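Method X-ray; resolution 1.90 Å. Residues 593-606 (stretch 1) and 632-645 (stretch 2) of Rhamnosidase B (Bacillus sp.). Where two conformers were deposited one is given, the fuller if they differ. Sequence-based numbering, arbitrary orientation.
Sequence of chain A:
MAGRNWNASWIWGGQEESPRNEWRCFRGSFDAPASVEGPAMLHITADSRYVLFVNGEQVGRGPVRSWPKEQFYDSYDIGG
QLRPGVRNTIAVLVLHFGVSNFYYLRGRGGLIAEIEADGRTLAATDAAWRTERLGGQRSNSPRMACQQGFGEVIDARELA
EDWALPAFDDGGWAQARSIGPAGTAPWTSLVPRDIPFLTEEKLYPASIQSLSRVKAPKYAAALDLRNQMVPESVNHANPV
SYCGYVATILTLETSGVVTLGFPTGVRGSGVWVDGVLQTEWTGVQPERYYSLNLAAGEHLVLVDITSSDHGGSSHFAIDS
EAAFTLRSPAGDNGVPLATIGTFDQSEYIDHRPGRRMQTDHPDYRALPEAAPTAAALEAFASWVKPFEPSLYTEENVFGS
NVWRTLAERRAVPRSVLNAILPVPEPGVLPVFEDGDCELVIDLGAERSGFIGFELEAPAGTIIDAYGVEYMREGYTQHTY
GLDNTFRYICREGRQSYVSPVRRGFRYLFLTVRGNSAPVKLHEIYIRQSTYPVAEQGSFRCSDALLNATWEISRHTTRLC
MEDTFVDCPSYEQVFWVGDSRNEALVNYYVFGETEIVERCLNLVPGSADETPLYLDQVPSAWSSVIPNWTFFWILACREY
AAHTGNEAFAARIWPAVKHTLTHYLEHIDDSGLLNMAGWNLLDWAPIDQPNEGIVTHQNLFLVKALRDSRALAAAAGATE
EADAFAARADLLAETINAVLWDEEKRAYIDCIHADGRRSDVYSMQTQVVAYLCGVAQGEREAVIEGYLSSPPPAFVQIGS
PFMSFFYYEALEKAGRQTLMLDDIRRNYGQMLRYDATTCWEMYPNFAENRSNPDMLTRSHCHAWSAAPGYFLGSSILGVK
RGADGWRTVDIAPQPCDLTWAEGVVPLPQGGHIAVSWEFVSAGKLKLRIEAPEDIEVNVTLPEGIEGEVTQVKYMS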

# COMPACT_ATOMS: atom_id res chain seq x y z
N GLU A 593 13.40 -13.17 8.15
CA GLU A 593 13.95 -12.86 6.84
C GLU A 593 14.85 -11.63 6.89
O GLU A 593 14.62 -10.70 7.67
CB GLU A 593 12.83 -12.66 5.81
CG GLU A 593 11.98 -13.92 5.58
CD GLU A 593 12.83 -15.15 5.24
OE1 GLU A 593 13.60 -15.10 4.26
OE2 GLU A 593 12.72 -16.16 5.95
N THR A 594 15.90 -11.63 6.07
CA THR A 594 16.83 -10.51 6.05
C THR A 594 17.02 -9.86 4.68
O THR A 594 17.22 -8.65 4.59
CB THR A 594 18.23 -10.94 6.56
OG1 THR A 594 18.69 -12.05 5.78
CG2 THR A 594 18.16 -11.35 8.02
N GLU A 595 16.94 -10.65 3.61
CA GLU A 595 17.13 -10.09 2.28
C GLU A 595 16.15 -8.99 1.93
O GLU A 595 16.53 -8.00 1.31
CB GLU A 595 17.10 -11.20 1.22
CG GLU A 595 18.29 -12.15 1.30
CD GLU A 595 18.44 -13.02 0.07
OE1 GLU A 595 19.31 -13.91 0.07
OE2 GLU A 595 17.71 -12.80 -0.92
N ILE A 596 14.89 -9.14 2.33
CA ILE A 596 13.90 -8.12 2.03
C ILE A 596 14.26 -6.82 2.76
O ILE A 596 14.07 -5.73 2.24
CB ILE A 596 12.48 -8.58 2.45
CG1 ILE A 596 11.46 -7.48 2.14
CG2 ILE A 596 12.46 -8.95 3.93
CD1 ILE A 596 10.01 -7.86 2.45
N VAL A 597 14.81 -6.94 3.96
CA VAL A 597 15.18 -5.75 4.72
C VAL A 597 16.31 -4.99 4.01
O VAL A 597 16.20 -3.78 3.80
CB VAL A 597 15.63 -6.11 6.15
CG1 VAL A 597 16.02 -4.85 6.90
CG2 VAL A 597 14.51 -6.85 6.89
N GLU A 598 17.37 -5.69 3.64
CA GLU A 598 18.47 -5.01 2.96
C GLU A 598 18.01 -4.41 1.64
O GLU A 598 18.41 -3.29 1.29
CB GLU A 598 19.65 -5.95 2.71
CG GLU A 598 20.82 -5.21 2.06
CD GLU A 598 22.09 -6.04 1.95
OE1 GLU A 598 23.00 -5.59 1.23
OE2 GLU A 598 22.17 -7.11 2.58
N ARG A 599 17.18 -5.14 0.90
CA ARG A 599 16.67 -4.63 -0.37
C ARG A 599 15.99 -3.29 -0.16
O ARG A 599 16.21 -2.35 -0.91
CB ARG A 599 15.68 -5.62 -1.00
CG ARG A 599 14.86 -5.02 -2.14
CD ARG A 599 13.95 -6.04 -2.82
NE ARG A 599 12.88 -5.37 -3.56
CZ ARG A 599 13.06 -4.62 -4.64
NH1 ARG A 599 14.28 -4.45 -5.14
NH2 ARG A 599 12.02 -4.02 -5.21
N CYS A 600 15.17 -3.20 0.87
CA CYS A 600 14.46 -1.96 1.16
C CYS A 600 15.40 -0.84 1.58
O CYS A 600 15.27 0.30 1.11
CB CYS A 600 13.41 -2.19 2.26
SG CYS A 600 12.03 -3.22 1.70
N LEU A 601 16.36 -1.15 2.45
CA LEU A 601 17.31 -0.15 2.91
C LEU A 601 18.14 0.39 1.74
O LEU A 601 18.46 1.58 1.69
CB LEU A 601 18.24 -0.75 3.97
CG LEU A 601 17.57 -1.27 5.24
CD1 LEU A 601 18.63 -1.85 6.17
CD2 LEU A 601 16.81 -0.15 5.94
N ASN A 602 18.47 -0.48 0.79
CA ASN A 602 19.27 -0.10 -0.37
C ASN A 602 18.50 0.77 -1.38
O ASN A 602 19.11 1.51 -2.15
CB ASN A 602 19.81 -1.34 -1.09
CG ASN A 602 20.96 -2.00 -0.35
OD1 ASN A 602 21.28 -3.17 -0.58
ND2 ASN A 602 21.60 -1.25 0.54
N LEU A 603 17.17 0.67 -1.38
CA LEU A 603 16.36 1.45 -2.32
C LEU A 603 16.24 2.93 -1.95
O LEU A 603 16.09 3.78 -2.83
CB LEU A 603 14.96 0.85 -2.44
CG LEU A 603 14.78 -0.42 -3.27
CD1 LEU A 603 13.36 -0.97 -3.10
CD2 LEU A 603 15.05 -0.11 -4.74
N VAL A 604 16.32 3.23 -0.66
CA VAL A 604 16.17 4.61 -0.20
C VAL A 604 17.18 5.62 -0.76
O VAL A 604 16.78 6.70 -1.20
CB VAL A 604 16.20 4.67 1.35
CG1 VAL A 604 16.04 6.12 1.82
CG2 VAL A 604 15.06 3.81 1.91
N PRO A 605 18.48 5.29 -0.76
CA PRO A 605 19.47 6.23 -1.30
C PRO A 605 19.25 6.57 -2.77
O PRO A 605 19.82 7.53 -3.29
CB PRO A 605 20.80 5.52 -1.06
CG PRO A 605 20.52 4.73 0.20
CD PRO A 605 19.15 4.16 -0.09
N GLY A 606 18.44 5.77 -3.45
CA GLY A 606 18.16 6.00 -4.85
C GLY A 606 17.38 7.28 -5.09
O GLY A 606 17.26 7.75 -6.22
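Stretch 2, residues 632-645: FWILACREYAAHTG

The indole of Trp633 anchors stretch 2 to stretch 1: its NE1 donates a hydrogen bond to the backbone O of Leu601 (3.1 Å, N-H...O angle 151°). That carbonyl lies near the plane of the ring, at its edge, as an in-plane N-H requires. A second polar contact joins Tyr640 OH to Glu598 OE2 at 2.7 Å, a weak hydrogen bond despite its short length. A water bridges the same tyrosine to the start of stretch 1, lying 3.0 Å from both Tyr640 OH and Thr594 OG1.

Stretch 2 is helical from Phe632 to Thr644 and runs roughly antiparallel to the helix that begins at Glu595, with 143° between their N-to-C directions and a closest axial approach of 10.5 Å. The nearest CA pairs are Leu601 CA and Cys637 CA (6.6 Å), Val597 CA and Tyr640 CA (7.5 Å), and Thr594 CA and Thr644 CA (7.9 Å). The side chain of Leu601 fills a hole formed by Trp633, Ala636, Cys637 and Tyr640; its CD2 lies 3.7 Å from Ala636 CB and its CD1 3.6 Å from Tyr640 CB. Val597 CG1 packs 3.5 Å from Tyr640 CD1.

Further along stretch 1, Val604 covers one face of the indole, its CB 3.8 Å from the centroid of the Trp633 five-membered ring, and Pro605 CG approaches Trp633 CZ2 at 3.6 Å. At the other end, Thr594 CG2 is 4.0 Å from Thr644 CG2.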

# COMPACT_ATOMS: atom_id res chain seq x y z
N PHE A 632 14.32 7.20 10.72
CA PHE A 632 13.98 5.81 11.04
C PHE A 632 14.72 4.87 10.09
O PHE A 632 15.00 3.72 10.44
CB PHE A 632 12.47 5.57 10.96
CG PHE A 632 11.69 6.31 12.01
CD1 PHE A 632 12.28 6.65 13.23
CD2 PHE A 632 10.36 6.67 11.80
CE1 PHE A 632 11.57 7.35 14.20
CE2 PHE A 632 9.64 7.36 12.76
CZ PHE A 632 10.25 7.70 13.97
N TRP A 633 15.02 5.37 8.89
CA TRP A 633 15.76 4.58 7.91
C TRP A 633 17.17 4.36 8.45
O TRP A 633 17.73 3.27 8.34
CB TRP A 633 15.84 5.33 6.57
CG TRP A 633 16.81 4.71 5.59
CD1 TRP A 633 16.66 3.53 4.92
CD2 TRP A 633 18.09 5.23 5.20
NE1 TRP A 633 17.76 3.28 4.14
CE2 TRP A 633 18.66 4.31 4.30
CE3 TRP A 633 18.81 6.38 5.54
CZ2 TRP A 633 19.92 4.50 3.71
CZ3 TRP A 633 20.07 6.58 4.96
CH2 TRP A 633 20.60 5.64 4.05
N ILE A 634 17.75 5.41 9.03
CA ILE A 634 19.10 5.30 9.58
C ILE A 634 19.05 4.29 10.73
O ILE A 634 19.92 3.43 10.85
CB ILE A 634 19.61 6.66 10.10
CG1 ILE A 634 19.83 7.60 8.90
CG2 ILE A 634 20.90 6.48 10.88
CD1 ILE A 634 20.22 9.02 9.29
N LEU A 635 18.01 4.39 11.55
CA LEU A 635 17.84 3.47 12.67
C LEU A 635 17.76 2.05 12.13
O LEU A 635 18.45 1.15 12.61
CB LEU A 635 16.54 3.79 13.42
CG LEU A 635 16.47 3.52 14.93
CD1 LEU A 635 15.01 3.45 15.33
CD2 LEU A 635 17.17 2.23 15.29
N ALA A 636 16.92 1.85 11.12
CA ALA A 636 16.75 0.52 10.52
C ALA A 636 18.07 -0.02 9.98
O ALA A 636 18.34 -1.22 10.08
CB ALA A 636 15.70 0.57 9.42
N CYS A 637 18.89 0.85 9.40
CA CYS A 637 20.19 0.44 8.87
C CYS A 637 21.06 -0.06 10.01
O CYS A 637 21.70 -1.10 9.90
CB CYS A 637 20.89 1.62 8.17
SG CYS A 637 20.21 2.04 6.55
N ARG A 638 21.09 0.69 11.11
CA ARG A 638 21.88 0.29 12.26
C ARG A 638 21.37 -1.04 12.80
O ARG A 638 22.14 -1.96 13.05
CB ARG A 638 21.78 1.33 13.38
CG ARG A 638 22.45 0.85 14.66
CD ARG A 638 22.27 1.78 15.83
NE ARG A 638 22.92 1.23 17.02
CZ ARG A 638 23.06 1.87 18.18
NH1 ARG A 638 22.59 3.10 18.32
NH2 ARG A 638 23.68 1.28 19.19
N GLU A 639 20.05 -1.14 12.97
CA GLU A 639 19.45 -2.36 13.50
C GLU A 639 19.69 -3.56 12.60
O GLU A 639 19.89 -4.67 13.08
CB GLU A 639 17.96 -2.13 13.75
CG GLU A 639 17.71 -1.23 14.95
CD GLU A 639 16.26 -0.83 15.12
OE1 GLU A 639 15.90 -0.39 16.23
OE2 GLU A 639 15.48 -0.92 14.15
N TYR A 640 19.69 -3.34 11.29
CA TYR A 640 19.93 -4.42 10.34
C TYR A 640 21.39 -4.87 10.43
O TYR A 640 21.69 -6.06 10.42
CB TYR A 640 19.63 -3.98 8.91
CG TYR A 640 20.04 -4.99 7.87
CD1 TYR A 640 19.23 -6.09 7.58
CD2 TYR A 640 21.26 -4.87 7.20
CE1 TYR A 640 19.63 -7.05 6.65
CE2 TYR A 640 21.67 -5.82 6.27
CZ TYR A 640 20.85 -6.91 6.00
OH TYR A 640 21.26 -7.83 5.06
N ALA A 641 22.29 -3.90 10.49
CA ALA A 641 23.72 -4.19 10.57
C ALA A 641 24.03 -4.96 11.85
O ALA A 641 24.85 -5.88 11.85
CB ALA A 641 24.52 -2.89 10.53
N ALA A 642 23.38 -4.58 12.95
CA ALA A 642 23.61 -5.25 14.23
C ALA A 642 22.97 -6.64 14.26
O ALA A 642 23.52 -7.58 14.84
CB ALA A 642 23.06 -4.40 15.37
N HIS A 643 21.81 -6.76 13.63
CA HIS A 643 21.08 -8.03 13.59
C HIS A 643 21.87 -9.09 12.85
O HIS A 643 22.04 -10.21 13.34
CB HIS A 643 19.73 -7.83 12.88
CG HIS A 643 18.93 -9.08 12.75
ND1 HIS A 643 18.28 -9.67 13.82
CD2 HIS A 643 18.67 -9.87 11.68
CE1 HIS A 643 17.66 -10.76 13.40
NE2 HIS A 643 17.88 -10.91 12.11
N THR A 644 22.35 -8.74 11.66
CA THR A 644 23.09 -9.66 10.82
C THR A 644 24.59 -9.68 11.09
O THR A 644 25.25 -10.67 10.78
CB THR A 644 22.90 -9.30 9.33
OG1 THR A 644 23.46 -8.00 9.09
CG2 THR A 644 21.43 -9.29 8.96
N GLY A 645 25.12 -8.60 11.64
CA GLY A 645 26.54 -8.53 11.89
C GLY A 645 27.23 -8.36 10.54
O GLY A 645 28.41 -8.69 10.39
O HOH W 1 20.35 -10.46 3.93